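Local coordinates for microcin B17-processing protein McbC (Escherichia coli str. K-12 substr. MG1655, PDB 6GRH) that acts as the FMN-dependent oxidoreductase of the nitroreductase family needed to process the inactive microcin B17 precursor peptide into the active antibiotic, at residues 13-18 with 194-199; 105-110 with 222-227; 118-121 with 126-129; 149-154 with 158-163; 189-194 with 215-220. All coordinates share one frame; numbering follows the deposited sequence.

Contact 1 (13-18 with 194-199)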
# COMPACT_ATOMS: atom_id res chain seq x y z
N HIS D 13 -8.59 -21.56 -7.41
CA HIS D 13 -9.10 -22.20 -6.21
C HIS D 13 -8.29 -21.87 -4.94
O HIS D 13 -8.86 -21.81 -3.86
CB HIS D 13 -9.19 -23.71 -6.44
CG HIS D 13 -9.98 -24.45 -5.41
ND1 HIS D 13 -11.31 -24.18 -5.17
CD2 HIS D 13 -9.63 -25.46 -4.57
CE1 HIS D 13 -11.75 -24.98 -4.21
NE2 HIS D 13 -10.75 -25.77 -3.84
N TYR D 14 -6.98 -21.63 -5.07
CA TYR D 14 -6.12 -21.33 -3.92
C TYR D 14 -5.75 -19.86 -3.77
O TYR D 14 -5.00 -19.53 -2.86
CB TYR D 14 -4.83 -22.15 -4.01
CG TYR D 14 -5.09 -23.63 -3.95
CD1 TYR D 14 -5.26 -24.27 -2.73
CD2 TYR D 14 -5.19 -24.39 -5.10
CE1 TYR D 14 -5.53 -25.63 -2.67
CE2 TYR D 14 -5.47 -25.74 -5.06
CZ TYR D 14 -5.62 -26.36 -3.83
OH TYR D 14 -5.88 -27.68 -3.76
N THR D 15 -6.27 -18.98 -4.63
CA THR D 15 -5.86 -17.59 -4.63
C THR D 15 -6.40 -16.84 -3.40
O THR D 15 -7.56 -16.98 -3.03
CB THR D 15 -6.31 -16.90 -5.95
OG1 THR D 15 -5.51 -17.43 -7.00
CG2 THR D 15 -6.17 -15.39 -5.89
N ASP D 16 -5.52 -16.06 -2.78
CA ASP D 16 -5.91 -15.13 -1.73
C ASP D 16 -6.13 -13.77 -2.41
O ASP D 16 -5.18 -13.19 -2.95
CB ASP D 16 -4.83 -15.04 -0.65
CG ASP D 16 -5.21 -14.10 0.50
OD1 ASP D 16 -5.97 -13.14 0.27
OD2 ASP D 16 -4.77 -14.33 1.64
N PRO D 17 -7.38 -13.26 -2.42
CA PRO D 17 -7.69 -12.05 -3.19
C PRO D 17 -7.04 -10.78 -2.61
O PRO D 17 -6.86 -9.83 -3.33
CB PRO D 17 -9.23 -11.94 -3.09
CG PRO D 17 -9.57 -12.67 -1.85
CD PRO D 17 -8.58 -13.78 -1.71
N GLU D 18 -6.71 -10.81 -1.33
CA GLU D 18 -6.00 -9.70 -0.71
C GLU D 18 -4.55 -9.65 -1.23
O GLU D 18 -4.06 -8.59 -1.60
CB GLU D 18 -6.03 -9.85 0.81
CG GLU D 18 -5.44 -8.65 1.57
CD GLU D 18 -6.42 -7.49 1.75
OE1 GLU D 18 -7.59 -7.57 1.29
OE2 GLU D 18 -6.03 -6.49 2.39
N ILE D 194 2.07 -14.54 -14.98
CA ILE D 194 0.68 -14.85 -14.66
C ILE D 194 0.53 -14.67 -13.16
O ILE D 194 1.04 -15.48 -12.39
CB ILE D 194 0.31 -16.29 -15.08
CG1 ILE D 194 0.53 -16.45 -16.58
CG2 ILE D 194 -1.15 -16.59 -14.69
CD1 ILE D 194 0.24 -17.84 -17.07
N PHE D 195 -0.18 -13.63 -12.73
CA PHE D 195 -0.15 -13.25 -11.30
C PHE D 195 -0.56 -14.37 -10.38
O PHE D 195 0.13 -14.68 -9.42
CB PHE D 195 -1.02 -12.03 -11.02
CG PHE D 195 -0.50 -10.76 -11.63
CD1 PHE D 195 0.62 -10.14 -11.11
CD2 PHE D 195 -1.12 -10.20 -12.73
CE1 PHE D 195 1.10 -8.95 -11.66
CE2 PHE D 195 -0.65 -9.01 -13.30
CZ PHE D 195 0.47 -8.40 -12.75
N GLU D 196 -1.68 -15.00 -10.70
CA GLU D 196 -2.21 -16.02 -9.80
C GLU D 196 -1.35 -17.27 -9.74
O GLU D 196 -1.26 -17.87 -8.68
CB GLU D 196 -3.67 -16.33 -10.13
CG GLU D 196 -4.57 -15.16 -9.72
CD GLU D 196 -6.06 -15.47 -9.75
OE1 GLU D 196 -6.49 -16.50 -9.17
OE2 GLU D 196 -6.81 -14.64 -10.30
N LYS D 197 -0.67 -17.63 -10.83
CA LYS D 197 0.27 -18.74 -10.82
C LYS D 197 1.51 -18.40 -9.98
O LYS D 197 2.06 -19.29 -9.33
CB LYS D 197 0.69 -19.13 -12.22
CG LYS D 197 1.42 -20.46 -12.25
CD LYS D 197 0.90 -21.34 -13.35
CE LYS D 197 1.76 -22.57 -13.53
NZ LYS D 197 2.63 -22.51 -14.74
N ALA D 198 1.94 -17.14 -9.99
CA ALA D 198 3.07 -16.72 -9.13
C ALA D 198 2.72 -16.65 -7.64
O ALA D 198 3.61 -16.79 -6.80
CB ALA D 198 3.62 -15.37 -9.59
N LEU D 199 1.46 -16.43 -7.30
CA LEU D 199 1.06 -16.14 -5.93
C LEU D 199 0.40 -17.30 -5.17
O LEU D 199 0.42 -17.33 -3.94
CB LEU D 199 0.15 -14.91 -5.90
CG LEU D 199 0.82 -13.63 -6.42
CD1 LEU D 199 -0.21 -12.52 -6.59
CD2 LEU D 199 1.91 -13.15 -5.49
O HOH W 1 -2.93 -16.52 -6.46
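T15 OG1 donates to E196 OE1 across 2.6 Å, a short bond that carries this small contact. The two side chains cross at about a right angle, and the hydroxyl meets the anti side of the carboxylate, 31° out of its plane. The methyl CG2 of T15 lies 3.5 Å from the same OE1. A water adds a second link: it donates to T15 OG1 at 2.8 Å and to E196 O at 3.1 Å, so the hydroxyl gives one bond and takes another. E196 reaches over from the short helix 195-199 on a chain extended beyond CG. Further out, T12 also bonds OE1, while OE2 receives the backbone N of M1 of the McbD chain, whose Y5 bonds T15 O. Next in sequence, D16 caps helix 17-27 through OD1 and E18 N, and its OD2 forms a salt bridge with R203. Both oxygens of the buried E196 carboxylate are engaged, which is consistent with an ionised E196 shared between the N-terminal region of McbC and its partner McbD.

Contact 2 (105-110 with 222-227)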
# COMPACT_ATOMS: atom_id res chain seq x y z
N VAL D 105 14.32 -23.41 -28.24
CA VAL D 105 14.54 -24.75 -27.65
C VAL D 105 15.78 -24.80 -26.75
O VAL D 105 15.73 -25.34 -25.66
CB VAL D 105 14.55 -25.90 -28.69
CG1 VAL D 105 13.24 -25.92 -29.46
CG2 VAL D 105 15.76 -25.84 -29.61
N ASN D 106 16.86 -24.13 -27.15
CA ASN D 106 18.07 -24.09 -26.31
C ASN D 106 17.92 -23.25 -25.04
O ASN D 106 18.38 -23.67 -23.98
CB ASN D 106 19.27 -23.63 -27.13
CG ASN D 106 19.73 -24.70 -28.09
OD1 ASN D 106 20.40 -25.67 -27.68
ND2 ASN D 106 19.35 -24.57 -29.37
N ALA D 107 17.28 -22.07 -25.14
CA ALA D 107 17.09 -21.21 -23.98
C ALA D 107 16.10 -21.74 -22.96
O ALA D 107 16.30 -21.52 -21.77
CB ALA D 107 16.68 -19.79 -24.39
N PHE D 108 15.03 -22.40 -23.41
CA PHE D 108 13.85 -22.65 -22.55
C PHE D 108 13.42 -24.12 -22.41
O PHE D 108 12.54 -24.42 -21.58
CB PHE D 108 12.65 -21.83 -23.05
CG PHE D 108 12.96 -20.38 -23.29
CD1 PHE D 108 13.56 -19.60 -22.30
CD2 PHE D 108 12.66 -19.78 -24.50
CE1 PHE D 108 13.87 -18.27 -22.52
CE2 PHE D 108 12.95 -18.44 -24.72
CZ PHE D 108 13.55 -17.69 -23.74
N SER D 109 14.01 -25.02 -23.20
CA SER D 109 13.55 -26.41 -23.26
C SER D 109 14.69 -27.39 -23.06
O SER D 109 15.87 -27.09 -23.29
CB SER D 109 12.86 -26.68 -24.60
OG SER D 109 11.71 -25.86 -24.77
N SER D 110 14.30 -28.59 -22.63
CA SER D 110 15.23 -29.70 -22.49
C SER D 110 15.61 -30.21 -23.88
O SER D 110 14.79 -30.19 -24.81
CB SER D 110 14.59 -30.83 -21.67
OG SER D 110 15.32 -32.03 -21.79
N VAL D 222 20.20 -14.61 -23.66
CA VAL D 222 21.47 -13.86 -23.91
C VAL D 222 22.59 -14.81 -24.31
O VAL D 222 23.29 -14.59 -25.31
CB VAL D 222 21.91 -13.04 -22.67
CG1 VAL D 222 23.32 -12.47 -22.84
CG2 VAL D 222 20.93 -11.90 -22.39
N LEU D 223 22.76 -15.86 -23.51
CA LEU D 223 23.84 -16.81 -23.71
C LEU D 223 23.64 -17.62 -25.00
O LEU D 223 24.56 -17.78 -25.77
CB LEU D 223 24.01 -17.71 -22.49
CG LEU D 223 24.38 -17.01 -21.18
CD1 LEU D 223 24.32 -18.00 -20.03
CD2 LEU D 223 25.73 -16.32 -21.27
N VAL D 224 22.42 -18.08 -25.26
CA VAL D 224 22.13 -18.84 -26.48
C VAL D 224 22.29 -17.93 -27.71
O VAL D 224 22.92 -18.33 -28.70
CB VAL D 224 20.73 -19.50 -26.40
CG1 VAL D 224 20.32 -20.12 -27.73
CG2 VAL D 224 20.70 -20.57 -25.29
N ALA D 225 21.77 -16.70 -27.63
CA ALA D 225 21.88 -15.72 -28.72
C ALA D 225 23.32 -15.40 -29.12
O ALA D 225 23.65 -15.36 -30.32
CB ALA D 225 21.15 -14.44 -28.34
N ASP D 226 24.18 -15.23 -28.12
CA ASP D 226 25.62 -15.06 -28.35
C ASP D 226 26.23 -16.24 -29.11
O ASP D 226 27.09 -16.03 -29.95
CB ASP D 226 26.40 -14.85 -27.04
CG ASP D 226 26.27 -13.44 -26.47
OD1 ASP D 226 25.27 -12.71 -26.69
OD2 ASP D 226 27.20 -13.04 -25.74
N GLN D 227 25.80 -17.46 -28.81
CA GLN D 227 26.35 -18.65 -29.48
C GLN D 227 25.86 -18.86 -30.89
O GLN D 227 26.54 -19.54 -31.66
CB GLN D 227 26.04 -19.92 -28.70
CG GLN D 227 26.63 -19.95 -27.30
CD GLN D 227 26.21 -21.20 -26.56
OE1 GLN D 227 26.65 -22.29 -26.89
NE2 GLN D 227 25.34 -21.05 -25.59
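N106 meets V224 through its CB, which sits 3.7 Å from V224 CG1, with CG2 of the same valine almost as near. Its amide has other business. ND2 bonds K102 O one turn back in the helix and H76 O of the second subunit, and OD1 takes the backbone N of F78 and the hydroxyl of S79 of that subunit. At A107 the contact moves to the backbone: V224 CG2 packs 3.7 Å from A107 N, while the methyl CB of A107 is farther from it, at 4.2 Å. V224 can touch both residues because CG1 is anti to its backbone N (chi1 171°) and CG2 anti to the carbonyl carbon, which sets both methyls against N106 CB and leaves CG2 to reach A107 N. The A107 methyl also lies 3.6 Å above the ring plane of F108, over the ring centre. The helix gives way to loop after F108, and S109 N still bonds V105 O. Packing is close here, with CA atoms of A107 and V224 6.1 Å apart. This is apolar helix-helix packing between the end of helix 97-108 and the long helix 204-227 of the nitroreductase fold, beside the dimer interface, where L223 meets L223 of the second subunit.

Contact 3 (118-121 with 126-129). With FMN (flavin mononucleotide), chain O.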
# COMPACT_ATOMS: atom_id res chain seq x y z
N ARG D 118 13.43 -28.13 -17.36
CA ARG D 118 13.87 -27.00 -18.18
C ARG D 118 15.28 -26.57 -17.80
O ARG D 118 15.75 -26.89 -16.70
CB ARG D 118 12.92 -25.83 -17.97
CG ARG D 118 11.48 -26.19 -18.22
CD ARG D 118 10.60 -24.94 -18.17
NE ARG D 118 9.23 -25.31 -17.88
CZ ARG D 118 8.17 -24.54 -18.03
NH1 ARG D 118 8.28 -23.28 -18.46
NH2 ARG D 118 6.98 -25.04 -17.72
N PRO D 119 15.96 -25.83 -18.69
CA PRO D 119 17.33 -25.36 -18.42
C PRO D 119 17.43 -24.21 -17.41
O PRO D 119 18.50 -23.60 -17.27
CB PRO D 119 17.83 -24.92 -19.80
CG PRO D 119 16.61 -24.59 -20.56
CD PRO D 119 15.53 -25.50 -20.06
N TYR D 120 16.32 -23.90 -16.73
CA TYR D 120 16.32 -22.91 -15.65
C TYR D 120 15.39 -23.45 -14.56
O TYR D 120 14.38 -24.08 -14.86
CB TYR D 120 15.90 -21.51 -16.15
CG TYR D 120 14.51 -21.45 -16.73
CD1 TYR D 120 14.24 -21.89 -18.03
CD2 TYR D 120 13.44 -20.95 -15.98
CE1 TYR D 120 12.96 -21.85 -18.55
CE2 TYR D 120 12.17 -20.90 -16.49
CZ TYR D 120 11.93 -21.36 -17.77
OH TYR D 120 10.63 -21.31 -18.25
N PRO D 121 15.77 -23.25 -13.29
CA PRO D 121 14.94 -23.73 -12.19
C PRO D 121 13.75 -22.81 -11.91
O PRO D 121 13.64 -21.73 -12.49
CB PRO D 121 15.93 -23.74 -11.01
CG PRO D 121 16.79 -22.54 -11.29
CD PRO D 121 16.91 -22.44 -12.80
N LEU D 126 6.86 -24.40 -10.47
CA LEU D 126 5.59 -23.82 -10.93
C LEU D 126 5.70 -23.08 -12.27
O LEU D 126 4.70 -22.98 -13.00
CB LEU D 126 5.02 -22.91 -9.85
CG LEU D 126 4.70 -23.66 -8.55
CD1 LEU D 126 4.32 -22.66 -7.48
CD2 LEU D 126 3.60 -24.70 -8.75
N TYR D 127 6.88 -22.56 -12.59
CA TYR D 127 7.11 -21.88 -13.89
C TYR D 127 6.01 -20.88 -14.27
O TYR D 127 5.32 -21.05 -15.30
CB TYR D 127 7.35 -22.92 -14.98
CG TYR D 127 8.62 -23.66 -14.72
CD1 TYR D 127 9.84 -23.10 -15.08
CD2 TYR D 127 8.63 -24.88 -14.03
CE1 TYR D 127 11.04 -23.74 -14.81
CE2 TYR D 127 9.82 -25.55 -13.77
CZ TYR D 127 11.03 -24.97 -14.15
OH TYR D 127 12.22 -25.58 -13.87
N PRO D 128 5.87 -19.80 -13.49
CA PRO D 128 4.77 -18.85 -13.74
C PRO D 128 4.98 -17.83 -14.85
O PRO D 128 4.11 -17.00 -15.06
CB PRO D 128 4.66 -18.09 -12.39
CG PRO D 128 6.07 -18.09 -11.89
CD PRO D 128 6.58 -19.47 -12.23
N ILE D 129 6.13 -17.87 -15.52
CA ILE D 129 6.48 -16.89 -16.51
C ILE D 129 6.26 -17.50 -17.87
O ILE D 129 6.73 -18.60 -18.13
CB ILE D 129 7.96 -16.43 -16.37
CG1 ILE D 129 8.20 -15.87 -14.99
CG2 ILE D 129 8.36 -15.44 -17.46
CD1 ILE D 129 7.28 -14.75 -14.58
N1 FMN O . 13.97 -25.88 -3.58
C2 FMN O . 13.77 -26.20 -2.27
O2 FMN O . 13.89 -27.40 -1.96
N3 FMN O . 13.46 -25.28 -1.33
C4 FMN O . 13.33 -23.96 -1.63
O4 FMN O . 13.05 -23.12 -0.76
C4A FMN O . 13.51 -23.53 -3.04
N5 FMN O . 13.39 -22.24 -3.43
C5A FMN O . 13.58 -21.88 -4.72
C6 FMN O . 13.45 -20.54 -5.08
C7 FMN O . 13.64 -20.12 -6.40
C7M FMN O . 13.49 -18.66 -6.75
C8 FMN O . 13.99 -21.12 -7.44
C8M FMN O . 14.19 -20.68 -8.86
C9 FMN O . 14.12 -22.47 -7.10
C9A FMN O . 13.93 -22.90 -5.77
N10 FMN O . 14.06 -24.26 -5.38
C10 FMN O . 13.85 -24.60 -4.02
C1' FMN O . 14.41 -25.32 -6.33
C2' FMN O . 13.17 -25.77 -7.07
O2' FMN O . 12.31 -26.50 -6.17
C3' FMN O . 13.57 -26.60 -8.30
O3' FMN O . 14.25 -25.76 -9.24
C4' FMN O . 12.39 -27.27 -8.98
O4' FMN O . 11.78 -28.20 -8.08
C5' FMN O . 12.77 -28.04 -10.24
O5' FMN O . 13.74 -29.03 -9.91
P FMN O . 15.17 -29.05 -10.63
O1P FMN O . 15.84 -27.73 -10.31
O2P FMN O . 15.87 -30.23 -9.97
O3P FMN O . 14.80 -29.26 -12.06
O HOH W 2 12.34 -28.00 -14.75
O HOH W 3 6.75 -20.87 -19.81
O HOH W 4 5.39 -22.25 -17.74
O HOH W 5 8.62 -20.20 -16.70
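Neither 118-121 nor 126-129 forms regular structure up to the start of strand 129-135, and their nearest CA atoms, those of P121 and Y127, are 8.2 Å apart, so the side chain of Y127 has to bridge the gap. Y127 takes up a positive phi (46°) and lays one face of its ring against the R118 guanidinium, with an edge turned to Y120. The guanidinium lies flat on that face, planes 10° apart, with CZ 3.5 Å from Y127 CG; this is an off-centre cation-pi stack, and R118 CD adds a CH-pi contact over the same face. The two side chains run in opposite directions. Y120 takes the ring differently: the edge of Y127 points at the face of Y120 in an offset edge-to-face pair, with Y127 CE1 3.5 Å from Y120 CE2. Y127 OH donates to Y120 O (2.8 Å), in the carbonyl plane, and accepts from a water 2.6 Å away that R118 N also binds. R118 NH1 donates a hydrogen bond to Y120 OH at 3.1 Å, 20° out of the guanidinium plane, and other waters carry the network to Y127 O and I129 O. P121 CB lies 3.2 Å from FMN O3'. The hydroxyl of Y127 is thus held as both donor and acceptor, and its ring meets a charge and an aromatic face, consistent with a fixed path for the loop that holds P121 of the FMN pocket.

Contact 4 (149-154 with 158-163)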
# COMPACT_ATOMS: atom_id res chain seq x y z
N VAL D 149 2.35 -12.67 -33.38
CA VAL D 149 2.61 -12.98 -31.97
C VAL D 149 2.32 -14.45 -31.77
O VAL D 149 1.31 -14.94 -32.25
CB VAL D 149 1.72 -12.15 -31.03
CG1 VAL D 149 2.12 -12.41 -29.60
CG2 VAL D 149 1.84 -10.67 -31.33
N TYR D 150 3.21 -15.13 -31.06
CA TYR D 150 3.07 -16.54 -30.74
C TYR D 150 3.38 -16.70 -29.27
O TYR D 150 4.03 -15.83 -28.68
CB TYR D 150 4.06 -17.40 -31.55
CG TYR D 150 3.86 -17.39 -33.04
CD1 TYR D 150 4.48 -16.44 -33.85
CD2 TYR D 150 3.07 -18.36 -33.65
CE1 TYR D 150 4.30 -16.44 -35.22
CE2 TYR D 150 2.89 -18.36 -35.02
CZ TYR D 150 3.50 -17.41 -35.80
OH TYR D 150 3.30 -17.42 -37.16
N HIS D 151 2.93 -17.80 -28.68
CA HIS D 151 3.27 -18.15 -27.32
C HIS D 151 4.10 -19.43 -27.38
O HIS D 151 3.66 -20.40 -27.98
CB HIS D 151 1.96 -18.32 -26.55
CG HIS D 151 2.10 -18.90 -25.19
ND1 HIS D 151 1.25 -19.87 -24.72
CD2 HIS D 151 2.98 -18.64 -24.19
CE1 HIS D 151 1.59 -20.19 -23.48
NE2 HIS D 151 2.63 -19.45 -23.13
N TYR D 152 5.32 -19.42 -26.82
CA TYR D 152 6.15 -20.61 -26.80
C TYR D 152 5.76 -21.54 -25.66
O TYR D 152 5.70 -21.10 -24.51
CB TYR D 152 7.65 -20.27 -26.70
CG TYR D 152 8.53 -21.51 -26.78
CD1 TYR D 152 8.46 -22.35 -27.87
CD2 TYR D 152 9.40 -21.85 -25.75
CE1 TYR D 152 9.24 -23.48 -27.97
CE2 TYR D 152 10.20 -22.99 -25.84
CZ TYR D 152 10.12 -23.81 -26.95
OH TYR D 152 10.88 -24.96 -27.06
N LEU D 153 5.51 -22.81 -25.98
CA LEU D 153 5.19 -23.86 -25.01
C LEU D 153 6.47 -24.66 -24.79
O LEU D 153 6.82 -25.49 -25.64
CB LEU D 153 4.04 -24.74 -25.51
CG LEU D 153 2.71 -24.06 -25.84
CD1 LEU D 153 1.74 -25.04 -26.47
CD2 LEU D 153 2.09 -23.41 -24.60
N PRO D 154 7.18 -24.42 -23.67
CA PRO D 154 8.52 -25.01 -23.52
C PRO D 154 8.60 -26.52 -23.31
O PRO D 154 9.65 -27.11 -23.57
CB PRO D 154 9.09 -24.28 -22.31
CG PRO D 154 8.09 -23.24 -21.93
CD PRO D 154 6.77 -23.72 -22.45
N ALA D 158 6.69 -26.13 -28.90
CA ALA D 158 5.74 -25.75 -29.93
C ALA D 158 5.34 -24.29 -29.75
O ALA D 158 5.52 -23.72 -28.67
CB ALA D 158 4.53 -26.66 -29.88
N LEU D 159 4.84 -23.70 -30.82
CA LEU D 159 4.40 -22.32 -30.80
C LEU D 159 2.89 -22.33 -30.98
O LEU D 159 2.37 -23.00 -31.88
CB LEU D 159 5.05 -21.52 -31.93
CG LEU D 159 6.53 -21.20 -31.88
CD1 LEU D 159 6.99 -20.66 -33.22
CD2 LEU D 159 6.83 -20.19 -30.79
N GLU D 160 2.20 -21.58 -30.12
CA GLU D 160 0.76 -21.38 -30.19
C GLU D 160 0.47 -19.99 -30.82
O GLU D 160 1.05 -19.01 -30.38
CB GLU D 160 0.26 -21.46 -28.76
CG GLU D 160 -1.24 -21.41 -28.54
CD GLU D 160 -1.60 -21.47 -27.04
OE1 GLU D 160 -0.82 -20.99 -26.16
OE2 GLU D 160 -2.69 -22.00 -26.74
N PRO D 161 -0.38 -19.91 -31.87
CA PRO D 161 -0.71 -18.60 -32.42
C PRO D 161 -1.45 -17.71 -31.43
O PRO D 161 -2.35 -18.19 -30.76
CB PRO D 161 -1.62 -18.94 -33.60
CG PRO D 161 -1.15 -20.26 -34.04
CD PRO D 161 -0.82 -20.98 -32.77
N VAL D 162 -1.06 -16.45 -31.33
CA VAL D 162 -1.66 -15.51 -30.39
C VAL D 162 -2.36 -14.33 -31.06
O VAL D 162 -3.48 -14.01 -30.68
CB VAL D 162 -0.62 -15.04 -29.36
CG1 VAL D 162 -1.13 -13.89 -28.50
CG2 VAL D 162 -0.21 -16.22 -28.48
N ALA D 163 -1.72 -13.65 -32.01
CA ALA D 163 -2.28 -12.42 -32.60
C ALA D 163 -1.84 -12.19 -34.03
O ALA D 163 -0.74 -12.54 -34.43
CB ALA D 163 -1.93 -11.21 -31.75
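V149 O is gripped by two backbone donors, V162 N at 3.0 Å and A163 N at 3.3 Å, both arriving from the same face of its carbonyl plane. This is a classic beta bulge: V162 and A163 together face V149. Beyond it the antiparallel pairing is regular, with H151 and E160 a hydrogen-bonded pair. Their side chains lie side by side, and H151 ND1 donates to E160 OE1 over 2.8 Å, almost perfectly straight at 179° and in the ring plane. CG is anti to the backbone N in both (chi1 170° and -175°), which points them the same way and brings ND1 to OE1. The other nitrogen, NE2, bonds E130, so the imidazole is held at both ends and may be protonated between two carboxylates. V162 CG2 packs 3.6 Å from H151 CB. On the other face L159 CD2 touches Y150 CB and the ring edge of Y152. The hairpin ends the sheet within this chain: 149-153 pairs with 129-135, helix 97-108 packs on Y152 and L159, and A158 and L159 pair antiparallel with a strand of the second subunit, extending the sheet across the interface.

Contact 5 (189-194 with 215-220)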
# COMPACT_ATOMS: atom_id res chain seq x y z
N LEU D 189 11.37 -11.22 -27.76
CA LEU D 189 10.72 -12.08 -26.78
C LEU D 189 10.13 -11.17 -25.72
O LEU D 189 10.76 -10.18 -25.32
CB LEU D 189 11.68 -13.10 -26.18
CG LEU D 189 12.26 -14.12 -27.16
CD1 LEU D 189 13.23 -15.02 -26.42
CD2 LEU D 189 11.16 -14.92 -27.88
N VAL D 190 8.91 -11.49 -25.29
CA VAL D 190 8.24 -10.78 -24.21
C VAL D 190 7.95 -11.78 -23.08
O VAL D 190 7.28 -12.80 -23.30
CB VAL D 190 6.94 -10.12 -24.69
CG1 VAL D 190 6.32 -9.29 -23.58
CG2 VAL D 190 7.18 -9.24 -25.90
N TYR D 191 8.48 -11.51 -21.89
CA TYR D 191 8.35 -12.39 -20.75
C TYR D 191 7.24 -11.85 -19.87
O TYR D 191 7.31 -10.70 -19.45
CB TYR D 191 9.67 -12.46 -19.96
CG TYR D 191 10.83 -12.94 -20.76
CD1 TYR D 191 11.22 -14.28 -20.72
CD2 TYR D 191 11.55 -12.05 -21.59
CE1 TYR D 191 12.29 -14.73 -21.50
CE2 TYR D 191 12.64 -12.48 -22.35
CZ TYR D 191 13.01 -13.82 -22.30
OH TYR D 191 14.08 -14.27 -23.01
N CYS D 192 6.24 -12.69 -19.58
CA CYS D 192 5.03 -12.26 -18.89
C CYS D 192 4.76 -13.09 -17.64
O CYS D 192 4.88 -14.31 -17.67
CB CYS D 192 3.83 -12.37 -19.81
SG CYS D 192 3.99 -11.33 -21.28
N ILE D 193 4.35 -12.42 -16.58
CA ILE D 193 3.96 -13.05 -15.34
C ILE D 193 2.45 -13.32 -15.32
O ILE D 193 1.66 -12.42 -15.60
CB ILE D 193 4.33 -12.19 -14.11
CG1 ILE D 193 4.05 -12.97 -12.81
CG2 ILE D 193 3.64 -10.83 -14.08
CD1 ILE D 193 4.53 -12.23 -11.59
N ILE D 194 2.07 -14.54 -14.98
CA ILE D 194 0.68 -14.85 -14.66
C ILE D 194 0.53 -14.67 -13.16
O ILE D 194 1.04 -15.48 -12.39
CB ILE D 194 0.31 -16.29 -15.08
CG1 ILE D 194 0.53 -16.45 -16.58
CG2 ILE D 194 -1.15 -16.59 -14.69
CD1 ILE D 194 0.24 -17.84 -17.07
N GLY D 215 14.50 -13.25 -15.07
CA GLY D 215 15.88 -12.95 -15.29
C GLY D 215 16.69 -14.18 -15.64
O GLY D 215 17.57 -14.11 -16.52
N SER D 216 16.39 -15.33 -14.99
CA SER D 216 17.06 -16.57 -15.38
C SER D 216 16.72 -16.94 -16.83
O SER D 216 17.56 -17.53 -17.58
CB SER D 216 16.74 -17.74 -14.42
OG SER D 216 15.41 -18.18 -14.56
N MET D 217 15.51 -16.63 -17.25
CA MET D 217 15.07 -16.96 -18.60
C MET D 217 15.73 -16.08 -19.63
O MET D 217 16.30 -16.59 -20.59
CB MET D 217 13.55 -16.92 -18.73
CG MET D 217 12.90 -17.97 -17.85
SD MET D 217 11.14 -17.69 -17.68
CE MET D 217 10.60 -18.04 -19.35
N TYR D 218 15.68 -14.76 -19.47
CA TYR D 218 16.31 -13.92 -20.48
C TYR D 218 17.83 -14.10 -20.52
O TYR D 218 18.45 -13.90 -21.57
CB TYR D 218 15.88 -12.45 -20.41
CG TYR D 218 16.38 -11.58 -19.27
CD1 TYR D 218 17.73 -11.36 -19.05
CD2 TYR D 218 15.47 -10.89 -18.47
CE1 TYR D 218 18.15 -10.53 -18.01
CE2 TYR D 218 15.88 -10.05 -17.44
CZ TYR D 218 17.21 -9.86 -17.22
OH TYR D 218 17.62 -9.04 -16.19
N GLN D 219 18.42 -14.51 -19.40
CA GLN D 219 19.86 -14.74 -19.35
C GLN D 219 20.26 -15.95 -20.20
O GLN D 219 21.24 -15.88 -20.92
CB GLN D 219 20.34 -14.92 -17.90
CG GLN D 219 21.86 -15.04 -17.74
CD GLN D 219 22.67 -13.85 -18.27
OE1 GLN D 219 22.13 -12.74 -18.48
NE2 GLN D 219 23.98 -14.07 -18.49
N ASN D 220 19.49 -17.03 -20.12
CA ASN D 220 19.67 -18.16 -21.04
C ASN D 220 19.58 -17.72 -22.50
O ASN D 220 20.35 -18.20 -23.36
CB ASN D 220 18.62 -19.25 -20.80
CG ASN D 220 19.05 -20.26 -19.77
OD1 ASN D 220 20.05 -20.06 -19.08
ND2 ASN D 220 18.28 -21.36 -19.64
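With CG anti to its carbonyl carbon (chi1 -59°), Y191 reaches from the strand to helix 204-227, while chi1 of 72° places the Y218 ring between its own backbone N and carbonyl carbon, turned away from the strand. Y191 therefore meets Y218 at its base: OH lies 3.4 Å from Y218 CA, and CZ 3.7 Å from Y218 CB, the side chains crossing at about a right angle. Along the same ring Y191 CE1 touches M217 CB at 3.7 Å. M217 runs past in the opposite direction, and a bend at chi3 (68°) curls its methyl back to 4.0 Å from Y191 CD1. The Y191 hydroxyl bonds Q260 OE1 on the adjacent strand 254-263, and F108 packs beside it. Beyond, the Y218 side chain comes within about 4 Å of a bound FMN (nearest atoms), and one face of its ring covers G215 CA. The contact itself is apolar, and the buried Y191 hydroxyl is satisfied outside it by Q260; Y191 joins the sheet to helix 204-227 at Y218, a residue that touches the flavin.

In the fold
Contact 5, only about 4 Å from the chain centre, joins sheet strand 187-194 to helix 204-227, the same helix that carries contact 2 about 12 Å away, centre to centre. Contact 3 is about 10 Å from contact 5 between centres and leads into strand 129-135, next to the hairpin of contact 4 at one end of the sheet. Contact 1 lies outermost, its centre 22 Å from that of the chain and about 30 Å from that of contact 2; it shares I194 with contact 5. Along the chain, contacts 3, 4 and 5 follow one another within the span of contact 2, and contact 1 crosses contacts 2 and 5. All five touch the second subunit, as expected for a dimer whose FMN is bound by both chains.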